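Local coordinates for endoglucanase CEL5A (Eubacterium cellulosolvens, PDB 4AFM), which belongs to the family 5 glycoside hydrolases and carries a non-catalytic carbohydrate-binding module that probably recognises xyloglucan, at residues I5-G10 with M37-N42; S26-Q31 with I107-L112; I47-S52 with M118-I123. All blocks are in the same frame, centred on the assembly; numbering follows the deposited sequence. Where two conformers were deposited one is given.

The three contacts show how a small all-beta module is tied together by segments distant in sequence. Contacts 1 and 3 have centres about 13 Å apart and reach the same antiparallel sheet, in which strands 4-6 and 8-9 both pair with strand 118-127. Contact 2, its centre about 11 Å from that of contact 3, belongs to the four-stranded sheet instead. The segments of contact 2 alternate along the chain with those of both other contacts, whereas contact 1 closes before contact 3 opens. Tyr-28 and Ala-27 of contact 2 pack on Ile-123 and Val-120 of contact 3, joining the sheets through a shared hydrophobic interior, consistent with the beta-sandwich of carbohydrate-binding modules.

Contact 1: I5-G10 with M37-N42; sequences IVLFSG and MPFDLN
Leu-7 and Ile-5 meet Pro-38 and Phe-39 through apolar groups, so strand 4-6 and the corner after it meet an irregular loop mainly by apolar packing. Leu-7 is the side chain to follow. Its CB packs against the hydroxyl of Tyr-28, with 3.6 Å between Leu-7 CB and Tyr-28 OH. CG stands anti to the carbonyl carbon (chi1 -58°), and from it the two methyls part company. CD2 reaches the proline ring, 3.6 Å from Pro-38 CG and as near to CB of the same ring. CD1 turns to the neighbouring aromatic ring and approaches it obliquely, 4.1 Å from Phe-39 CD1. One branched tip thus serves two consecutive loop residues, crossing each side chain at about a right angle.

Ile-5 works beside it at the start of the phenylalanine. Its CD1 lies 3.7 Å from Phe-39 CB, while Ile-5 CG2 rests 3.6 Å from the carbonyl oxygen Pro-38 O. Farther along, the loop turns through an Asx turn at Asp-40.

Around this packing, strand 118-127 bonds the backbone of Ile-5, Leu-7, Phe-8 and Gly-10, while Val-6 and Ser-9 make backbone bonds to the second subunit. Leu-7 and Phe-8 both face Ile-123, a classic beta bulge. Phe-39 packs on Ala-125 and Tyr-127 of that strand and edge-to-face with Phe-45, while Pro-38 leans on Tyr-28 and Leu-30 of strand 28-30.

Contact 2: S26-Q31 with I107-L112; sequences SAYELQ and IGVKPL
Tyr-28 brings the aromatic ring of this contact, and Val-109 CG2 approaches it obliquely; the closer meeting is at the base of the side chain, 4.1 Å from Tyr-28 CB to Val-109 CB. Ile-123 CD1 also packs against Tyr-28 CB. The other flat group, the carboxylate of Glu-29, uses OE2 to bond Tyr-106 OH and OE1 to bond Thr-36 N of the second subunit.

Strands 28-30 and 107-111 run antiparallel. Tyr-28 with Val-109 and Leu-30 with Ile-107 are hydrogen-bonded pairs, Glu-29 with Gly-108 a non-hydrogen-bonded one. Just before strand 28-30 begins, Ala-27 N already donates to Val-109 O at 2.8 Å.

Lys-110 bends at its last torsion (chi4 -71°), bringing NZ to 2.8 Å from Ser-26 OG. NZ also bonds Trp-24 O and Tyr-106 OH, and the lysine makes a cation-pi contact with Trp-24. An alanine here would probably leave Ser-26 OG, Trp-24 O and Tyr-106 OH without this partner and remove the ammonium near Glu-29.

Glu-29 OE2 remains 4.2 Å from Lys-110 NZ, beyond a salt bridge, yet Tyr-106 OH links the two groups, and the nearness of these opposite charges probably favours the charged form of each.

Contact 3: I47-S52 with M118-I123; sequences IKVDYS and MTVTKI
Asp-50 grips two successive residues of the opposite strand: its backbone N donates to Lys-122 O at 2.8 Å, and its O accepts from Thr-121 N at 2.9 Å. Two residues facing one make a beta bulge, and the register shifts by one between Asp-50 and Tyr-51. Regular pairing resumes at Tyr-51 with Val-120, and Ser-52 and Thr-119 then exchange backbone bonds in both directions. Lys-122 N, buried here, has no partner in the model.

A water joins the side chains at the bulge, donating to Asp-50 OD2 at 2.7 Å and bonding Thr-121 OG1 as well. The other carboxylate oxygen, OD1, is held by Thr-84 OG1. Asp-50 and Lys-122 lie side by side and point the same way, but their contact is with the aliphatic part of the lysine, 3.5 Å from Asp-50 OD2 to Lys-122 CB. A second water bridges Ser-52 OG and Thr-119 O.

On the opposite face the packing is apolar. Val-49 CG1, anti to the backbone N (chi1 -177°), comes 3.8 Å from Val-120 CG1 and also touches Ile-123 CG1. Tyr-51 CB meets Val-120 CG2. Selenomethionine Met-118 brings SE obliquely beside the tyrosine ring, 4.1 Å from Met-118 SE to Tyr-51 CD2, a Met-aromatic contact that is tentative because the residue has two conformers.

Strand 45-52 is flanked by strands 84-88 and 118-127 in one sheet, and its apolar face, with Val-49 and Tyr-51, packs on Ile-56 of strand 56-62 in the other.

Contact 1: I5-G10 with M37-N42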
loop_
_atom_site.group_PDB
_atom_site.type_symbol
_atom_site.label_atom_id
_atom_site.label_comp_id
_atom_site.label_asym_id
_atom_site.label_seq_id
_atom_site.Cartn_x
_atom_site.Cartn_y
_atom_site.Cartn_z
ATOM N N ILE A 5 13.030 -0.575 3.185
ATOM C CA ILE A 5 11.861 0.135 2.602
ATOM C C ILE A 5 10.776 0.033 3.665
ATOM O O ILE A 5 10.393 -1.101 4.041
ATOM C CB ILE A 5 11.497 -0.520 1.323
ATOM C CG1 ILE A 5 12.695 -0.460 0.301
ATOM C CG2 ILE A 5 10.255 0.108 0.800
ATOM C CD1 ILE A 5 12.497 -1.370 -0.888
ATOM N N VAL A 6 10.243 1.133 4.076
ATOM C CA VAL A 6 9.127 1.128 5.023
ATOM C C VAL A 6 7.832 0.998 4.238
ATOM O O VAL A 6 7.537 1.901 3.393
ATOM C CB VAL A 6 9.147 2.340 5.927
ATOM C CG1 VAL A 6 7.931 2.350 6.883
ATOM C CG2 VAL A 6 10.452 2.449 6.696
ATOM N N LEU A 7 7.107 -0.078 4.407
ATOM C CA LEU A 7 5.799 -0.286 3.785
ATOM C C LEU A 7 4.715 0.294 4.607
ATOM O O LEU A 7 3.618 0.577 4.067
ATOM C CB LEU A 7 5.577 -1.805 3.561
ATOM C CG LEU A 7 6.612 -2.481 2.717
ATOM C CD1 LEU A 7 6.264 -3.962 2.484
ATOM C CD2 LEU A 7 6.872 -1.800 1.446
ATOM N N PHE A 8 4.906 0.452 5.897
ATOM C CA PHE A 8 3.929 1.030 6.818
ATOM C C PHE A 8 4.625 1.377 8.097
ATOM O O PHE A 8 5.418 0.539 8.618
ATOM C CB PHE A 8 2.813 -0.010 7.160
ATOM C CG PHE A 8 1.859 0.505 8.193
ATOM C CD1 PHE A 8 0.875 1.463 7.860
ATOM C CD2 PHE A 8 1.965 0.105 9.527
ATOM C CE1 PHE A 8 0.059 1.953 8.852
ATOM C CE2 PHE A 8 1.130 0.613 10.525
ATOM C CZ PHE A 8 0.130 1.537 10.149
ATOM N N SER A 9 4.326 2.516 8.730
ATOM C CA SER A 9 4.643 2.641 10.151
ATOM C C SER A 9 3.546 3.516 10.766
ATOM O O SER A 9 3.120 4.523 10.173
ATOM C CB SER A 9 6.068 3.092 10.375
ATOM O OG SER A 9 6.105 4.426 10.136
ATOM N N GLY A 10 3.113 3.150 11.942
ATOM C CA GLY A 10 1.999 3.825 12.631
ATOM C C GLY A 10 1.468 2.879 13.658
ATOM O O GLY A 10 2.234 2.259 14.396
HETATM N N MSE A 37 4.351 -1.323 -7.186
HETATM C CA MSE A 37 4.959 -2.049 -6.073
HETATM C C MSE A 37 5.908 -1.172 -5.272
HETATM O O MSE A 37 6.752 -0.479 -5.853
HETATM C CB MSE A 37 5.734 -3.241 -6.695
HETATM C CG MSE A 37 4.850 -4.401 -7.118
HETATM SE SE MSE A 37 3.875 -5.210 -5.566
HETATM C CE MSE A 37 5.503 -5.925 -4.673
ATOM N N PRO A 38 5.893 -1.264 -3.956
ATOM C CA PRO A 38 6.827 -0.529 -3.139
ATOM C C PRO A 38 8.170 -1.173 -3.004
ATOM O O PRO A 38 9.152 -0.536 -2.550
ATOM C CB PRO A 38 6.092 -0.393 -1.797
ATOM C CG PRO A 38 5.279 -1.654 -1.727
ATOM C CD PRO A 38 4.767 -1.838 -3.141
ATOM N N PHE A 39 8.317 -2.472 -3.343
ATOM C CA PHE A 39 9.584 -3.152 -3.305
ATOM C C PHE A 39 9.606 -4.104 -4.495
ATOM O O PHE A 39 8.576 -4.421 -5.096
ATOM C CB PHE A 39 9.891 -3.840 -1.969
ATOM C CG PHE A 39 9.085 -5.061 -1.693
ATOM C CD1 PHE A 39 7.769 -4.993 -1.234
ATOM C CD2 PHE A 39 9.608 -6.332 -1.931
ATOM C CE1 PHE A 39 7.017 -6.135 -0.971
ATOM C CE2 PHE A 39 8.861 -7.446 -1.627
ATOM C CZ PHE A 39 7.552 -7.367 -1.217
ATOM N N ASP A 40 10.798 -4.620 -4.776
ATOM C CA ASP A 40 11.024 -5.496 -5.941
ATOM C C ASP A 40 11.128 -6.958 -5.453
ATOM O O ASP A 40 12.054 -7.397 -4.794
ATOM C CB ASP A 40 12.361 -5.112 -6.590
ATOM C CG ASP A 40 12.624 -5.963 -7.808
ATOM O OD1 ASP A 40 11.822 -6.821 -8.195
ATOM O OD2 ASP A 40 13.739 -5.729 -8.385
ATOM N N LEU A 41 10.054 -7.714 -5.783
ATOM C CA LEU A 41 9.970 -9.148 -5.429
ATOM C C LEU A 41 11.078 -9.984 -5.978
ATOM O O LEU A 41 11.341 -11.102 -5.540
ATOM C CB LEU A 41 8.647 -9.653 -5.951
ATOM C CG LEU A 41 7.426 -9.195 -5.091
ATOM C CD1 LEU A 41 6.159 -9.284 -5.936
ATOM C CD2 LEU A 41 7.267 -10.045 -3.821
ATOM N N ASN A 42 11.780 -9.472 -7.030
ATOM C CA ASN A 42 12.851 -10.252 -7.659
ATOM C C ASN A 42 14.122 -10.181 -6.845
ATOM O O ASN A 42 14.962 -11.078 -7.047
ATOM C CB ASN A 42 13.167 -9.663 -9.053
ATOM C CG ASN A 42 12.048 -9.898 -9.976
ATOM O OD1 ASN A 42 11.892 -11.027 -10.466
ATOM N ND2 ASN A 42 11.275 -8.935 -10.330
#

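Contact 2: S26-Q31 with I107-L112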
loop_
_atom_site.group_PDB
_atom_site.type_symbol
_atom_site.label_atom_id
_atom_site.label_comp_id
_atom_site.label_asym_id
_atom_site.label_seq_id
_atom_site.Cartn_x
_atom_site.Cartn_y
_atom_site.Cartn_z
ATOM N N SER A 26 -7.269 -8.011 7.477
ATOM C CA SER A 26 -5.834 -7.833 7.287
ATOM C C SER A 26 -5.255 -6.629 7.948
ATOM O O SER A 26 -5.991 -5.608 8.108
ATOM C CB SER A 26 -5.482 -7.716 5.810
ATOM O OG SER A 26 -6.091 -8.800 5.059
ATOM N N ALA A 27 -3.989 -6.619 8.261
ATOM C CA ALA A 27 -3.267 -5.431 8.644
ATOM C C ALA A 27 -2.713 -4.702 7.464
ATOM O O ALA A 27 -2.441 -3.494 7.546
ATOM C CB ALA A 27 -2.145 -5.809 9.631
ATOM N N TYR A 28 -2.388 -5.395 6.352
ATOM C CA TYR A 28 -1.713 -4.791 5.212
ATOM C C TYR A 28 -1.973 -5.668 4.005
ATOM O O TYR A 28 -1.898 -6.929 4.169
ATOM C CB TYR A 28 -0.174 -4.812 5.516
ATOM C CG TYR A 28 0.669 -4.271 4.386
ATOM C CD1 TYR A 28 0.935 -2.917 4.259
ATOM C CD2 TYR A 28 1.238 -5.141 3.440
ATOM C CE1 TYR A 28 1.701 -2.388 3.194
ATOM C CE2 TYR A 28 1.981 -4.672 2.385
ATOM C CZ TYR A 28 2.206 -3.324 2.268
ATOM O OH TYR A 28 3.003 -2.790 1.236
ATOM N N GLU A 29 -2.275 -5.155 2.884
ATOM C CA GLU A 29 -2.489 -5.943 1.664
ATOM C C GLU A 29 -1.940 -5.293 0.481
ATOM O O GLU A 29 -2.132 -4.012 0.349
ATOM C CB GLU A 29 -4.077 -6.111 1.438
ATOM C CG GLU A 29 -4.705 -6.920 2.538
ATOM C CD GLU A 29 -6.123 -6.938 2.290
ATOM O OE1 GLU A 29 -6.884 -5.885 2.439
ATOM O OE2 GLU A 29 -6.652 -8.043 2.207
ATOM N N LEU A 30 -1.469 -6.023 -0.472
ATOM C CA LEU A 30 -1.065 -5.513 -1.795
ATOM C C LEU A 30 -1.558 -6.403 -2.835
ATOM O O LEU A 30 -1.672 -7.723 -2.651
ATOM C CB LEU A 30 0.392 -5.575 -2.065
ATOM C CG LEU A 30 1.176 -4.728 -1.212
ATOM C CD1 LEU A 30 2.771 -4.925 -1.418
ATOM C CD2 LEU A 30 1.109 -3.223 -1.681
ATOM N N GLN A 31 -1.958 -5.942 -3.994
ATOM C CA GLN A 31 -2.324 -6.739 -5.094
ATOM C C GLN A 31 -1.422 -6.349 -6.285
ATOM O O GLN A 31 -1.723 -5.359 -6.988
ATOM C CB GLN A 31 -3.736 -6.530 -5.400
ATOM C CG GLN A 31 -4.494 -7.062 -4.183
ATOM C CD GLN A 31 -5.994 -7.203 -4.357
ATOM O OE1 GLN A 31 -6.539 -7.484 -5.440
ATOM N NE2 GLN A 31 -6.673 -7.092 -3.237
ATOM N N ILE A 107 -0.701 -10.205 -1.651
ATOM C CA ILE A 107 0.128 -10.326 -0.483
ATOM C C ILE A 107 -0.667 -9.779 0.662
ATOM O O ILE A 107 -1.189 -8.665 0.586
ATOM C CB ILE A 107 1.442 -9.464 -0.658
ATOM C CG1 ILE A 107 2.238 -10.037 -1.817
ATOM C CG2 ILE A 107 2.250 -9.475 0.649
ATOM C CD1 ILE A 107 3.377 -9.096 -2.245
ATOM N N GLY A 108 -0.802 -10.492 1.773
ATOM C CA GLY A 108 -1.558 -10.000 2.915
ATOM C C GLY A 108 -0.861 -10.337 4.210
ATOM O O GLY A 108 -0.284 -11.456 4.373
ATOM N N VAL A 109 -0.937 -9.476 5.200
ATOM C CA VAL A 109 -0.476 -9.737 6.576
ATOM C C VAL A 109 -1.735 -9.838 7.381
ATOM O O VAL A 109 -2.546 -8.865 7.397
ATOM C CB VAL A 109 0.404 -8.579 7.055
ATOM C CG1 VAL A 109 0.747 -8.782 8.528
ATOM C CG2 VAL A 109 1.664 -8.423 6.220
ATOM N N LYS A 110 -1.934 -10.925 8.112
ATOM C CA LYS A 110 -3.222 -11.163 8.792
ATOM C C LYS A 110 -2.961 -11.691 10.199
ATOM O O LYS A 110 -1.951 -12.350 10.474
ATOM C CB LYS A 110 -4.053 -12.233 8.096
ATOM C CG LYS A 110 -4.468 -11.804 6.641
ATOM C CD LYS A 110 -5.463 -12.865 6.112
ATOM C CE LYS A 110 -5.947 -12.622 4.670
ATOM N NZ LYS A 110 -6.851 -11.447 4.656
ATOM N N PRO A 111 -3.890 -11.439 11.121
ATOM C CA PRO A 111 -3.822 -12.038 12.468
ATOM C C PRO A 111 -4.503 -13.358 12.511
ATOM O O PRO A 111 -5.465 -13.649 11.806
ATOM C CB PRO A 111 -4.663 -10.982 13.301
ATOM C CG PRO A 111 -5.762 -10.597 12.314
ATOM C CD PRO A 111 -5.076 -10.535 10.960
ATOM N N LEU A 112 -4.061 -14.144 13.506
ATOM C CA LEU A 112 -4.867 -15.273 13.993
ATOM C C LEU A 112 -5.813 -14.744 15.068
ATOM O O LEU A 112 -5.595 -13.654 15.641
ATOM C CB LEU A 112 -3.963 -16.412 14.490
ATOM C CG LEU A 112 -2.977 -16.947 13.449
ATOM C CD1 LEU A 112 -2.183 -18.165 14.016
ATOM C CD2 LEU A 112 -3.546 -17.208 12.116
#

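Contact 3: I47-S52 with M118-I123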
loop_
_atom_site.group_PDB
_atom_site.type_symbol
_atom_site.label_atom_id
_atom_site.label_comp_id
_atom_site.label_asym_id
_atom_site.label_seq_id
_atom_site.Cartn_x
_atom_site.Cartn_y
_atom_site.Cartn_z
ATOM N N ILE A 47 10.672 -9.693 4.816
ATOM C CA ILE A 47 9.652 -8.768 5.303
ATOM C C ILE A 47 9.675 -8.816 6.820
ATOM O O ILE A 47 9.597 -9.973 7.391
ATOM C CB ILE A 47 8.285 -9.188 4.730
ATOM C CG1 ILE A 47 8.288 -8.964 3.170
ATOM C CG2 ILE A 47 7.126 -8.379 5.384
ATOM C CD1 ILE A 47 7.110 -9.528 2.503
ATOM N N LYS A 48 9.749 -7.743 7.503
ATOM C CA LYS A 48 9.769 -7.739 8.952
ATOM C C LYS A 48 8.595 -6.930 9.432
ATOM O O LYS A 48 8.308 -5.804 8.937
ATOM C CB LYS A 48 11.034 -7.061 9.461
ATOM C CG LYS A 48 12.269 -7.812 8.939
ATOM C CD LYS A 48 13.481 -7.334 9.683
ATOM C CE LYS A 48 14.159 -6.273 8.939
ATOM N NZ LYS A 48 15.593 -6.485 9.340
ATOM N N VAL A 49 7.896 -7.413 10.441
ATOM C CA VAL A 49 6.665 -6.755 10.937
ATOM C C VAL A 49 6.792 -6.564 12.443
ATOM O O VAL A 49 6.992 -7.618 13.156
ATOM C CB VAL A 49 5.421 -7.635 10.615
ATOM C CG1 VAL A 49 4.183 -6.890 11.087
ATOM C CG2 VAL A 49 5.314 -7.936 9.131
ATOM N N ASP A 50 6.665 -5.391 12.941
ATOM C CA ASP A 50 6.570 -5.155 14.392
ATOM C C ASP A 50 5.129 -5.250 14.739
ATOM O O ASP A 50 4.266 -4.485 14.188
ATOM C CB ASP A 50 7.125 -3.806 14.748
ATOM C CG ASP A 50 8.601 -3.643 14.459
ATOM O OD1 ASP A 50 9.329 -4.592 14.174
ATOM O OD2 ASP A 50 9.024 -2.437 14.501
ATOM N N TYR A 51 4.769 -6.119 15.677
ATOM C CA TYR A 51 3.347 -6.448 15.971
ATOM C C TYR A 51 3.212 -6.870 17.395
ATOM O O TYR A 51 4.207 -7.287 18.028
ATOM C CB TYR A 51 2.821 -7.535 15.023
ATOM C CG TYR A 51 3.308 -8.903 15.341
ATOM C CD1 TYR A 51 4.678 -9.235 15.128
ATOM C CD2 TYR A 51 2.468 -9.863 15.932
ATOM C CE1 TYR A 51 5.150 -10.485 15.545
ATOM C CE2 TYR A 51 2.970 -11.100 16.289
ATOM C CZ TYR A 51 4.300 -11.380 16.066
ATOM O OH TYR A 51 4.802 -12.638 16.464
ATOM N N SER A 52 1.989 -6.875 17.854
ATOM C CA SER A 52 1.648 -7.521 19.149
ATOM C C SER A 52 0.195 -7.861 19.129
ATOM O O SER A 52 -0.600 -7.337 18.336
ATOM C CB SER A 52 2.045 -6.699 20.273
ATOM O OG SER A 52 1.341 -5.563 20.393
HETATM N N MSE A 118 -4.891 -7.622 16.950
HETATM C CA MSE A 118 -3.480 -7.428 16.629
HETATM C C MSE A 118 -3.225 -5.977 16.314
HETATM O O MSE A 118 -4.021 -5.335 15.611
HETATM C CB MSE A 118 -3.119 -8.366 15.430
HETATM C CG MSE A 118 -1.637 -8.455 15.208
HETATM SE SE MSE A 118 -1.141 -9.771 13.892
HETATM C CE MSE A 118 -1.674 -8.859 12.264
ATOM N N THR A 119 -2.107 -5.432 16.701
ATOM C CA THR A 119 -1.673 -4.112 16.295
ATOM C C THR A 119 -0.317 -4.244 15.601
ATOM O O THR A 119 0.620 -4.862 16.165
ATOM C CB THR A 119 -1.542 -3.105 17.464
ATOM O OG1 THR A 119 -2.919 -2.995 17.950
ATOM C CG2 THR A 119 -1.088 -1.758 17.044
ATOM N N VAL A 120 -0.210 -3.717 14.393
ATOM C CA VAL A 120 1.034 -3.630 13.678
ATOM C C VAL A 120 1.526 -2.205 13.759
ATOM O O VAL A 120 0.747 -1.279 13.395
ATOM C CB VAL A 120 0.800 -4.107 12.225
ATOM C CG1 VAL A 120 2.036 -3.769 11.362
ATOM C CG2 VAL A 120 0.503 -5.615 12.179
ATOM N N THR A 121 2.768 -2.006 14.094
ATOM C CA THR A 121 3.349 -0.665 14.151
ATOM C C THR A 121 4.335 -0.387 13.038
ATOM O O THR A 121 4.641 0.767 12.765
ATOM C CB THR A 121 3.985 -0.401 15.533
ATOM O OG1 THR A 121 4.964 -1.431 15.783
ATOM C CG2 THR A 121 2.940 -0.418 16.644
ATOM N N LYS A 122 4.894 -1.420 12.383
ATOM C CA LYS A 122 5.859 -1.181 11.302
ATOM C C LYS A 122 5.938 -2.399 10.415
ATOM O O LYS A 122 5.904 -3.530 10.930
ATOM C CB LYS A 122 7.226 -0.839 11.898
ATOM C CG LYS A 122 8.129 -0.236 10.856
ATOM C CD LYS A 122 9.441 0.294 11.537
ATOM C CE LYS A 122 10.196 1.174 10.604
ATOM N NZ LYS A 122 11.441 1.808 11.203
ATOM N N ILE A 123 6.051 -2.195 9.127
ATOM C CA ILE A 123 6.313 -3.256 8.146
ATOM C C ILE A 123 7.426 -2.762 7.274
ATOM O O ILE A 123 7.331 -1.646 6.709
ATOM C CB ILE A 123 5.080 -3.582 7.293
ATOM C CG1 ILE A 123 3.868 -3.954 8.158
ATOM C CG2 ILE A 123 5.395 -4.658 6.294
ATOM C CD1 ILE A 123 2.571 -4.176 7.387
HETATM O O HOH W 1 7.462 -0.442 15.490
HETATM O O HOH W 2 1.896 -3.508 18.585
#